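Local coordinates for outer membrane protein OMP121 (Bacteroides thetaiotaomicron, PDB 5FQ8), which probably takes up nutrients across the outer membrane as a TonB-dependent receptor, a membrane-spanning beta barrel with an N-terminal plug domain, at residues Thr207-Asn211 with Tyr360-Gly364; Phe253-Leu259 with Phe274-Asp280; Thr444-Gln450 with Tyr491-Leu497; Thr639-Glu643 with Asp673-Phe677. All blocks are in the same frame, centred on the assembly; numbering follows the deposited sequence.

Contact 1 of 4, residues Thr207-Asn211 with Tyr360-Gly364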
# COMPACT_ATOMS: atom_id res chain seq x y z
N THR B 207 32.39 30.43 -2.90
CA THR B 207 31.26 29.91 -3.64
C THR B 207 30.01 30.62 -3.17
O THR B 207 29.98 31.21 -2.09
CB THR B 207 31.13 28.41 -3.46
OG1 THR B 207 32.41 27.80 -3.66
CG2 THR B 207 30.18 27.82 -4.48
N GLU B 208 28.98 30.59 -4.00
CA GLU B 208 27.72 31.22 -3.69
C GLU B 208 26.65 30.21 -3.31
O GLU B 208 25.51 30.60 -3.07
CB GLU B 208 27.26 32.08 -4.87
CG GLU B 208 28.32 33.06 -5.30
CD GLU B 208 27.97 33.81 -6.54
OE1 GLU B 208 26.84 33.66 -7.03
OE2 GLU B 208 28.83 34.55 -7.04
N LEU B 209 27.00 28.94 -3.21
CA LEU B 209 25.97 27.91 -3.15
C LEU B 209 26.35 26.68 -2.34
O LEU B 209 25.65 25.67 -2.45
CB LEU B 209 25.61 27.47 -4.58
CG LEU B 209 24.35 27.93 -5.33
CD1 LEU B 209 24.40 29.37 -5.74
CD2 LEU B 209 24.19 27.06 -6.54
N GLU B 210 27.40 26.71 -1.53
CA GLU B 210 27.86 25.46 -0.92
C GLU B 210 27.06 25.11 0.32
O GLU B 210 26.46 25.97 0.97
CB GLU B 210 29.32 25.53 -0.51
CG GLU B 210 30.27 25.75 -1.63
CD GLU B 210 30.34 24.61 -2.59
OE1 GLU B 210 30.35 23.45 -2.15
OE2 GLU B 210 30.38 24.89 -3.79
N ASN B 211 27.12 23.84 0.68
CA ASN B 211 26.58 23.37 1.94
C ASN B 211 27.65 23.22 2.99
O ASN B 211 27.55 22.33 3.84
CB ASN B 211 25.87 22.05 1.72
CG ASN B 211 26.80 21.04 1.17
OD1 ASN B 211 27.68 21.37 0.40
ND2 ASN B 211 26.65 19.80 1.58
N TYR B 360 19.48 28.25 -0.83
CA TYR B 360 20.82 28.71 -1.13
C TYR B 360 21.77 27.58 -1.52
O TYR B 360 22.82 27.86 -2.12
CB TYR B 360 21.39 29.51 0.05
CG TYR B 360 21.68 28.71 1.29
CD1 TYR B 360 20.71 28.53 2.25
CD2 TYR B 360 22.92 28.14 1.50
CE1 TYR B 360 20.96 27.81 3.37
CE2 TYR B 360 23.17 27.41 2.62
CZ TYR B 360 22.19 27.25 3.55
OH TYR B 360 22.42 26.53 4.68
N THR B 361 21.43 26.33 -1.24
CA THR B 361 22.35 25.26 -1.60
C THR B 361 21.60 24.04 -2.13
O THR B 361 20.59 23.64 -1.56
CB THR B 361 23.21 24.88 -0.41
OG1 THR B 361 24.16 23.90 -0.83
CG2 THR B 361 22.35 24.35 0.70
N PRO B 362 22.07 23.44 -3.21
CA PRO B 362 21.32 22.35 -3.82
C PRO B 362 21.97 21.01 -3.61
O PRO B 362 21.73 20.10 -4.39
CB PRO B 362 21.36 22.72 -5.29
CG PRO B 362 22.75 23.28 -5.45
CD PRO B 362 23.07 23.98 -4.15
N TYR B 363 22.79 20.88 -2.58
CA TYR B 363 23.66 19.72 -2.45
C TYR B 363 23.09 18.73 -1.45
O TYR B 363 23.58 18.59 -0.33
CB TYR B 363 25.06 20.18 -2.08
CG TYR B 363 25.77 21.00 -3.13
CD1 TYR B 363 25.87 20.56 -4.44
CD2 TYR B 363 26.35 22.22 -2.82
CE1 TYR B 363 26.53 21.30 -5.39
CE2 TYR B 363 27.00 22.96 -3.77
CZ TYR B 363 27.08 22.50 -5.06
OH TYR B 363 27.72 23.24 -6.01
N GLY B 364 22.06 18.02 -1.87
CA GLY B 364 21.60 16.90 -1.08
C GLY B 364 20.88 17.27 0.19
O GLY B 364 20.67 16.40 1.04
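Tyr363 lies against the turn of chain made by Leu209, Glu210 and Asn211, and its side chain can be followed along all three. CB starts beside the amide of Asn211, 3.8 Å from its CG, with the amide and ring planes 51° apart. Farther out, CD2 passes Asn211 OD1, and CE2 comes to 3.3 Å from Leu209 O. Glu210 CA and Asn211 N sit at the ring edge, in its plane. At the tip, OH is 3.8 Å from Glu210 OE2, but its weak hydrogen bond goes to an acidic side chain on a chain of another protein.

The polar link across the contact is Thr361 OG1 donating to Leu209 O at 2.8 Å, tilted 32° from the carbonyl plane. With OG1 anti to the backbone N, chi1 -176° turns the hydroxyl toward that carbonyl. Beyond it, Leu209 CD2 meets the ring of Pro362 at CD, 4.1 Å away, the two side chains crossing at about a right angle.

This is loop-on-loop packing: 207-211 runs between strands 205-206 and 222-225, while 360-364 lies between helices 330-335 and 368-374, with the bound peptide against Glu210, Asn211 and Tyr363.

Contact 2 of 4, residues Phe253-Leu259 with Phe274-Asp280. With CA (calcium ion), chain M; KR0 (3-decanoyloxypropyl decanoate), chain Q.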
# COMPACT_ATOMS: atom_id res chain seq x y z
N PHE B 253 8.55 22.98 25.40
CA PHE B 253 7.63 23.16 26.51
C PHE B 253 6.87 21.88 26.73
O PHE B 253 6.55 21.17 25.77
CB PHE B 253 6.69 24.31 26.26
CG PHE B 253 5.79 24.59 27.42
CD1 PHE B 253 6.23 25.36 28.50
CD2 PHE B 253 4.49 24.11 27.45
CE1 PHE B 253 5.40 25.62 29.56
CE2 PHE B 253 3.66 24.37 28.52
CZ PHE B 253 4.12 25.13 29.57
N ARG B 254 6.60 21.57 27.99
CA ARG B 254 5.88 20.36 28.36
C ARG B 254 5.02 20.68 29.58
O ARG B 254 5.51 21.27 30.54
CB ARG B 254 6.84 19.20 28.66
CG ARG B 254 6.16 17.90 29.03
CD ARG B 254 7.10 16.90 29.70
NE ARG B 254 7.13 17.02 31.16
CZ ARG B 254 7.66 16.11 31.97
NH1 ARG B 254 8.17 15.01 31.47
NH2 ARG B 254 7.67 16.29 33.28
N TYR B 255 3.74 20.31 29.53
CA TYR B 255 2.83 20.49 30.65
C TYR B 255 2.21 19.16 31.03
O TYR B 255 1.80 18.41 30.16
CB TYR B 255 1.75 21.51 30.35
CG TYR B 255 0.83 21.20 29.20
CD1 TYR B 255 -0.32 20.46 29.39
CD2 TYR B 255 1.09 21.69 27.93
CE1 TYR B 255 -1.17 20.19 28.35
CE2 TYR B 255 0.24 21.43 26.89
CZ TYR B 255 -0.89 20.67 27.11
OH TYR B 255 -1.75 20.40 26.09
N SER B 256 2.20 18.86 32.32
CA SER B 256 1.70 17.59 32.81
C SER B 256 0.64 17.81 33.87
O SER B 256 0.70 18.77 34.63
CB SER B 256 2.81 16.74 33.40
OG SER B 256 2.22 15.66 34.12
N ASN B 257 -0.32 16.89 33.93
CA ASN B 257 -1.39 16.90 34.93
C ASN B 257 -1.59 15.47 35.39
O ASN B 257 -1.83 14.59 34.57
CB ASN B 257 -2.69 17.46 34.35
CG ASN B 257 -2.64 18.95 34.10
OD1 ASN B 257 -2.73 19.74 35.01
ND2 ASN B 257 -2.50 19.33 32.86
N SER B 258 -1.51 15.24 36.69
CA SER B 258 -1.70 13.91 37.25
C SER B 258 -2.63 13.97 38.45
O SER B 258 -2.45 14.82 39.32
CB SER B 258 -0.38 13.29 37.64
OG SER B 258 -0.61 12.07 38.33
N LEU B 259 -3.60 13.06 38.51
CA LEU B 259 -4.57 12.98 39.58
C LEU B 259 -4.63 11.56 40.12
O LEU B 259 -4.32 10.61 39.41
CB LEU B 259 -5.94 13.40 39.08
CG LEU B 259 -6.87 14.26 39.93
CD1 LEU B 259 -6.28 15.62 40.06
CD2 LEU B 259 -8.19 14.36 39.24
N PHE B 274 -4.99 9.04 36.94
CA PHE B 274 -4.99 9.58 35.59
C PHE B 274 -3.76 10.44 35.41
O PHE B 274 -3.41 11.20 36.30
CB PHE B 274 -6.24 10.41 35.33
CG PHE B 274 -6.15 11.31 34.13
CD1 PHE B 274 -6.46 10.83 32.87
CD2 PHE B 274 -5.78 12.63 34.25
CE1 PHE B 274 -6.39 11.64 31.77
CE2 PHE B 274 -5.71 13.44 33.14
CZ PHE B 274 -6.02 12.94 31.90
N SER B 275 -3.11 10.32 34.26
CA SER B 275 -1.95 11.14 33.98
C SER B 275 -2.03 11.69 32.58
O SER B 275 -2.57 11.05 31.68
CB SER B 275 -0.67 10.34 34.14
OG SER B 275 -0.73 9.19 33.34
N GLN B 276 -1.50 12.89 32.40
CA GLN B 276 -1.53 13.58 31.12
C GLN B 276 -0.22 14.30 30.92
O GLN B 276 0.29 14.94 31.84
CB GLN B 276 -2.69 14.57 31.06
CG GLN B 276 -2.81 15.33 29.78
CD GLN B 276 -1.98 16.58 29.78
OE1 GLN B 276 -1.42 16.94 30.80
NE2 GLN B 276 -1.88 17.23 28.64
N ILE B 277 0.33 14.19 29.72
CA ILE B 277 1.63 14.75 29.35
C ILE B 277 1.55 15.22 27.91
O ILE B 277 1.00 14.52 27.06
CB ILE B 277 2.75 13.72 29.54
CG1 ILE B 277 2.86 13.31 30.99
CG2 ILE B 277 4.06 14.27 29.07
CD1 ILE B 277 3.96 12.36 31.25
N SER B 278 2.07 16.41 27.64
CA SER B 278 2.02 16.97 26.30
C SER B 278 3.30 17.74 26.02
O SER B 278 3.45 18.88 26.45
CB SER B 278 0.82 17.88 26.11
OG SER B 278 -0.34 17.10 25.90
N ASP B 279 4.19 17.14 25.25
CA ASP B 279 5.51 17.69 25.01
C ASP B 279 5.60 18.21 23.58
O ASP B 279 5.23 17.51 22.64
CB ASP B 279 6.56 16.61 25.27
CG ASP B 279 7.86 17.18 25.70
OD1 ASP B 279 8.07 18.39 25.47
OD2 ASP B 279 8.67 16.42 26.26
N ASP B 280 6.08 19.43 23.42
CA ASP B 280 6.47 19.97 22.12
C ASP B 280 7.89 20.48 22.32
O ASP B 280 8.09 21.57 22.85
CB ASP B 280 5.52 21.07 21.66
CG ASP B 280 5.89 21.66 20.30
OD1 ASP B 280 6.97 21.37 19.74
OD2 ASP B 280 5.09 22.45 19.78
CA CA M . 8.95 21.81 18.72
C1 KR0 Q . -15.18 16.80 23.41
O1 KR0 Q . -14.56 17.11 24.65
C2 KR0 Q . -15.13 15.28 23.33
C3 KR0 Q . -13.70 14.78 23.35
C4 KR0 Q . -9.00 14.94 27.57
O4 KR0 Q . -13.13 14.66 24.64
C5 KR0 Q . -11.67 14.70 24.72
C6 KR0 Q . -9.78 15.29 28.85
C7 KR0 Q . -15.03 18.14 25.56
C8 KR0 Q . -9.16 14.64 30.09
O8 KR0 Q . -11.07 15.02 23.72
C9 KR0 Q . -9.87 14.90 31.42
O9 KR0 Q . -16.20 18.13 25.90
C10 KR0 Q . -10.92 14.37 25.99
C11 KR0 Q . -9.71 15.27 26.25
C12 KR0 Q . -14.07 19.19 26.08
C13 KR0 Q . -13.23 18.64 27.24
C14 KR0 Q . -9.16 14.16 32.56
C15 KR0 Q . -10.00 13.93 33.81
C16 KR0 Q . -9.74 12.56 34.39
C17 KR0 Q . -13.98 18.65 28.56
C18 KR0 Q . -13.61 17.44 29.41
C19 KR0 Q . -12.70 17.79 30.58
C20 KR0 Q . -13.46 17.85 31.91
C21 KR0 Q . -12.55 17.78 33.13
C22 KR0 Q . -13.34 17.85 34.43
C23 KR0 Q . -12.50 17.69 35.69
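Tyr255 lays one face of its ring over Ser278 in the opposing strand, a CH-pi contact with Ser278 CB 3.8 Å from the ring centroid. The ring reaches across because CG stands between the backbone N and the carbonyl carbon (chi1 61°). Next along this face, Gln276 bends at chi2 and brings its amide beside Asn257, whose ND2 gives OE1 a weak hydrogen bond of 3.3 Å. Farther along, Phe274 has KR0 C14 over one face of its ring, 3.4 Å from CZ.

The strands run antiparallel, the axes of the two segments 4.6 Å apart at closest approach. Gln276 O is gripped twice, by Asn257 N at 2.9 Å and by Ser256 OG at 3.1 Å, from opposite faces of its plane. On the Ser256 side of the sheet, the aliphatic part of Arg254 passes the Asp279 carboxylate, CB lying 3.5 Å from OD1, and Ile277 CG2 touches Arg254 CD. The guanidinium group itself is not paired with Asp279: its NH2 bonds Arg56 O in the plug.

A second shell fixes the polar ends, with Asp291 taking Ser278 OG, Tyr179 holding Asn257 OD1, and Asp136 of the plug bound to Ser258 OG. At the end of the pair, Asp280 OD1 binds the calcium ion at 2.3 Å, alongside Gly281, Ile283, Thr285 and Asp288.

This is a beta hairpin of a transmembrane barrel wall, with polar Arg254, Ser256 and Ser258 facing the plug, Phe274 meeting lipid-like chains, and a calcium-binding loop following the strand end.

Contact 3 of 4, residues Thr444-Gln450 with Tyr491-Leu497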
# COMPACT_ATOMS: atom_id res chain seq x y z
N THR B 444 9.36 11.84 -5.49
CA THR B 444 8.05 11.94 -6.11
C THR B 444 6.92 11.76 -5.12
O THR B 444 5.77 11.56 -5.53
CB THR B 444 7.92 10.93 -7.25
OG1 THR B 444 8.37 9.65 -6.81
CG2 THR B 444 8.73 11.35 -8.43
N GLY B 445 7.21 11.81 -3.84
CA GLY B 445 6.21 11.62 -2.82
C GLY B 445 6.11 10.17 -2.38
O GLY B 445 6.45 9.24 -3.10
N GLN B 446 5.63 9.99 -1.16
CA GLN B 446 5.44 8.66 -0.61
C GLN B 446 4.56 8.79 0.61
O GLN B 446 4.60 9.81 1.30
CB GLN B 446 6.78 8.03 -0.26
CG GLN B 446 6.67 6.67 0.33
CD GLN B 446 8.01 6.16 0.77
OE1 GLN B 446 8.91 6.94 1.04
NE2 GLN B 446 8.15 4.85 0.84
N TYR B 447 3.76 7.78 0.86
CA TYR B 447 2.88 7.77 2.02
C TYR B 447 2.64 6.34 2.43
O TYR B 447 2.19 5.53 1.62
CB TYR B 447 1.56 8.46 1.72
CG TYR B 447 0.58 8.30 2.84
CD1 TYR B 447 0.71 9.06 3.98
CD2 TYR B 447 -0.45 7.38 2.78
CE1 TYR B 447 -0.18 8.93 5.02
CE2 TYR B 447 -1.34 7.24 3.82
CZ TYR B 447 -1.20 8.02 4.94
OH TYR B 447 -2.07 7.90 6.00
N SER B 448 2.91 6.02 3.68
CA SER B 448 2.65 4.69 4.18
C SER B 448 1.88 4.77 5.49
O SER B 448 1.81 5.80 6.15
CB SER B 448 3.94 3.91 4.37
OG SER B 448 4.73 4.50 5.38
N GLU B 449 1.24 3.66 5.83
CA GLU B 449 0.49 3.51 7.06
C GLU B 449 0.65 2.08 7.51
O GLU B 449 0.67 1.17 6.68
CB GLU B 449 -0.98 3.86 6.87
CG GLU B 449 -1.84 3.51 8.06
CD GLU B 449 -3.28 3.86 7.86
OE1 GLU B 449 -3.56 5.02 7.51
OE2 GLU B 449 -4.13 2.98 8.02
N GLN B 450 0.82 1.88 8.80
CA GLN B 450 0.95 0.54 9.36
C GLN B 450 0.14 0.47 10.64
O GLN B 450 0.10 1.43 11.40
CB GLN B 450 2.41 0.20 9.61
CG GLN B 450 2.61 -1.19 10.10
CD GLN B 450 4.01 -1.42 10.60
OE1 GLN B 450 4.93 -0.70 10.24
NE2 GLN B 450 4.19 -2.44 11.43
N TYR B 491 0.80 -3.44 6.62
CA TYR B 491 1.48 -2.29 6.06
C TYR B 491 0.96 -2.00 4.66
O TYR B 491 0.55 -2.90 3.94
CB TYR B 491 2.98 -2.55 6.02
CG TYR B 491 3.78 -1.43 5.42
CD1 TYR B 491 4.06 -0.29 6.15
CD2 TYR B 491 4.26 -1.52 4.13
CE1 TYR B 491 4.79 0.73 5.61
CE2 TYR B 491 5.00 -0.51 3.59
CZ TYR B 491 5.26 0.61 4.34
OH TYR B 491 6.00 1.64 3.81
N SER B 492 0.98 -0.73 4.28
CA SER B 492 0.58 -0.39 2.93
C SER B 492 1.17 0.97 2.56
O SER B 492 1.11 1.91 3.35
CB SER B 492 -0.94 -0.43 2.80
OG SER B 492 -1.51 0.85 2.95
N GLU B 493 1.73 1.05 1.35
CA GLU B 493 2.56 2.17 0.90
C GLU B 493 2.18 2.54 -0.51
O GLU B 493 1.90 1.66 -1.32
CB GLU B 493 4.03 1.76 0.95
CG GLU B 493 5.03 2.79 0.51
CD GLU B 493 6.41 2.19 0.37
OE1 GLU B 493 6.68 1.16 1.01
OE2 GLU B 493 7.23 2.74 -0.39
N VAL B 494 2.17 3.82 -0.83
CA VAL B 494 2.02 4.29 -2.20
C VAL B 494 3.11 5.29 -2.49
O VAL B 494 3.49 6.07 -1.62
CB VAL B 494 0.65 4.93 -2.49
CG1 VAL B 494 -0.43 3.89 -2.50
CG2 VAL B 494 0.36 5.99 -1.49
N ASN B 495 3.59 5.29 -3.71
CA ASN B 495 4.61 6.23 -4.12
C ASN B 495 4.08 7.12 -5.23
O ASN B 495 3.02 6.87 -5.80
CB ASN B 495 5.88 5.50 -4.57
CG ASN B 495 6.69 4.99 -3.40
OD1 ASN B 495 7.61 5.66 -2.93
ND2 ASN B 495 6.34 3.81 -2.91
N ASP B 496 4.82 8.18 -5.50
CA ASP B 496 4.55 9.03 -6.65
C ASP B 496 3.14 9.62 -6.54
O ASP B 496 2.19 9.16 -7.18
CB ASP B 496 4.74 8.24 -7.95
CG ASP B 496 5.11 9.11 -9.11
OD1 ASP B 496 4.48 10.17 -9.28
OD2 ASP B 496 6.03 8.73 -9.85
N LEU B 497 3.03 10.66 -5.72
CA LEU B 497 1.74 11.20 -5.34
C LEU B 497 1.15 12.04 -6.46
O LEU B 497 1.85 12.82 -7.09
CB LEU B 497 1.87 12.03 -4.06
CG LEU B 497 2.51 11.26 -2.92
CD1 LEU B 497 2.64 12.13 -1.70
CD2 LEU B 497 1.70 10.01 -2.62
O HOH W 1 8.32 8.38 -4.60
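Gln446-Gln450 and Tyr491-Asn495 run antiparallel, their segment axes 4.8 Å apart at closest approach and 172° between their directions, with Tyr447-Val494 and Glu449-Ser492 as hydrogen-bonded pairs. Past the strand, Leu497 N still bonds Thr444 O.

The Glu493 carboxylate organises one face. Gln446 NE2 crosses to its OE2 at 2.6 Å, coming from above the carboxylate plane, while Asn495 ND2 reaches the same oxygen at 2.9 Å from the opposite face. Tyr491 OH donates to OE1 of Glu493, also at 2.9 Å. The extended chain of Glu493, with CG anti to the backbone N (chi1 180°), sets the carboxylate among these three donors, which would hold its rotation. A leucine here is likely to leave Gln446 NE2, Asn495 ND2 and Tyr491 OH without their shared acceptor and the Gln446 amide freer to turn. Gln446 and Asn495 lie side by side, their amide planes 37° apart. Nearby, a water donates to both Gly445 O and Asn495 OD1 and also bonds Thr444 OG1. Leu497 CG packs against Gly445 CA, 3.7 Å away.

The pair is the end of a long barrel hairpin, flanked by strand 398-417 beside 446-469 and by strand 513-534 beside 472-495. Its other face meets the second subunit, whose Gln490 NE2 weakly bonds Glu449 O and Ser492 OG.

Contact 4 of 4, residues Thr639-Glu643 with Asp673-Phe677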
# COMPACT_ATOMS: atom_id res chain seq x y z
N THR B 639 18.34 -29.09 14.82
CA THR B 639 19.28 -29.60 15.80
C THR B 639 19.50 -28.63 16.95
O THR B 639 20.28 -28.93 17.86
CB THR B 639 20.62 -29.91 15.13
OG1 THR B 639 20.91 -28.87 14.20
CG2 THR B 639 20.55 -31.21 14.41
N LEU B 640 18.84 -27.48 16.93
CA LEU B 640 18.90 -26.54 18.04
C LEU B 640 18.67 -27.24 19.37
O LEU B 640 17.90 -28.19 19.46
CB LEU B 640 17.86 -25.45 17.85
CG LEU B 640 18.00 -24.68 16.56
CD1 LEU B 640 16.89 -23.66 16.47
CD2 LEU B 640 19.34 -24.01 16.58
N SER B 641 19.37 -26.77 20.39
CA SER B 641 19.12 -27.08 21.79
C SER B 641 18.86 -25.78 22.54
O SER B 641 19.17 -24.70 22.04
CB SER B 641 20.32 -27.81 22.39
OG SER B 641 21.45 -26.98 22.30
N PRO B 642 18.30 -25.84 23.74
CA PRO B 642 17.94 -24.61 24.44
C PRO B 642 19.15 -23.81 24.87
O PRO B 642 20.29 -24.28 24.86
CB PRO B 642 17.17 -25.11 25.66
CG PRO B 642 16.73 -26.47 25.30
CD PRO B 642 17.80 -27.03 24.44
N GLU B 643 18.90 -22.56 25.25
CA GLU B 643 19.92 -21.71 25.83
C GLU B 643 19.96 -21.91 27.34
O GLU B 643 18.94 -22.18 27.97
CB GLU B 643 19.65 -20.25 25.49
CG GLU B 643 20.36 -19.24 26.39
CD GLU B 643 20.08 -17.78 26.04
OE1 GLU B 643 19.89 -17.47 24.86
OE2 GLU B 643 20.07 -16.95 26.97
N ASP B 673 25.09 -19.46 27.43
CA ASP B 673 25.55 -20.47 26.49
C ASP B 673 24.42 -20.92 25.57
O ASP B 673 23.24 -20.78 25.88
CB ASP B 673 26.10 -21.69 27.22
CG ASP B 673 27.05 -22.49 26.37
OD1 ASP B 673 27.63 -21.92 25.45
OD2 ASP B 673 27.22 -23.69 26.63
N LYS B 674 24.81 -21.47 24.43
CA LYS B 674 23.89 -22.06 23.45
C LYS B 674 22.77 -21.11 23.04
O LYS B 674 21.69 -21.55 22.66
CB LYS B 674 23.29 -23.38 23.97
CG LYS B 674 24.27 -24.36 24.57
CD LYS B 674 25.42 -24.66 23.64
CE LYS B 674 26.13 -25.96 24.02
NZ LYS B 674 26.14 -26.18 25.50
N GLN B 675 23.01 -19.81 23.09
CA GLN B 675 22.00 -18.87 22.62
C GLN B 675 21.79 -19.03 21.12
O GLN B 675 22.74 -18.99 20.33
CB GLN B 675 22.45 -17.45 22.97
CG GLN B 675 22.34 -16.41 21.90
CD GLN B 675 23.13 -15.17 22.26
OE1 GLN B 675 23.06 -14.16 21.59
NE2 GLN B 675 23.87 -15.26 23.34
N ILE B 676 20.54 -19.23 20.72
CA ILE B 676 20.21 -19.41 19.31
C ILE B 676 20.30 -18.07 18.59
O ILE B 676 19.70 -17.08 19.01
CB ILE B 676 18.81 -20.01 19.15
CG1 ILE B 676 18.78 -21.46 19.59
CG2 ILE B 676 18.41 -19.96 17.73
CD1 ILE B 676 18.18 -21.66 20.92
N PHE B 677 21.00 -18.05 17.48
CA PHE B 677 21.33 -16.81 16.81
C PHE B 677 21.54 -17.08 15.34
O PHE B 677 22.03 -18.15 14.97
CB PHE B 677 22.58 -16.19 17.45
CG PHE B 677 23.10 -15.00 16.74
CD1 PHE B 677 22.49 -13.78 16.86
CD2 PHE B 677 24.24 -15.09 15.99
CE1 PHE B 677 22.97 -12.68 16.22
CE2 PHE B 677 24.73 -13.99 15.34
CZ PHE B 677 24.09 -12.78 15.46
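Glu643, where the chain enters barrel strand 643-656, meets Lys674 and Gln675 at an interruption in the partner strand 661-680; Lys674, with positive phi (53°), departs from strand geometry there, and no hydrogen bond joins the two segments directly.

Glu643 runs out extended, its CG anti to the backbone N (chi1 161°), which lays the chain alongside Gln675. Its CG passes 3.3 Å from Asp673 O, and OE1 ends 3.2 Å from Gln675 CB, carboxylate and amide planes 40° apart. The two polar ends bond different partners: OE1 accepts from Asn596 ND2, and Gln675 NE2 donates to Ser92 O of the plug. Replaced by an alanine, Glu643 would probably leave Asn596 ND2 without this acceptor and open a gap beside Gln675 and Asp673 O.

On the other flank, Lys674 CB sits against Pro642 O at 3.3 Å. Its chain then bends, at chi2 and again at chi4, back to its neighbour Asp673, where NZ makes a salt bridge with OD2 of 2.9 Å from above the carboxylate plane. The apolar part of the contact is Leu640 against Ile676, the side chains crossing obliquely with CD2 and CG1 4.0 Å apart. Ile676 CD1 also lies 3.4 Å from Ser641 O.

Asn693 ties both segments together through its amide, ND2 to Lys674 O and OD1 to Ser641 N. A loop folded over a strand interruption, with a side chain reaching from the wall to the plug, fits the plugged barrel of a TonB-dependent receptor.

Overall arrangement
Contacts 2, 3 and 4 all involve strands of the barrel wall, whereas contact 1 joins two loops about 41 Å from contact 2, centre to centre. Contact 1 is mainly buried, by the bound peptide and another protein chain among others, and relies on a single side-chain-to-carbonyl bond. Contacts 2 and 3 are parts of antiparallel hairpins, partly buried: the first turns one side to the plug and the Phe274 end of the other to lipid-like chains, the second turns one face to a second subunit. Contact 4, on the opposite side of the chain's centre from contact 2, has no direct hydrogen bonds and depends on packing and outside partners. Along the chain, contact 2 is nested within the loop that contact 1 closes.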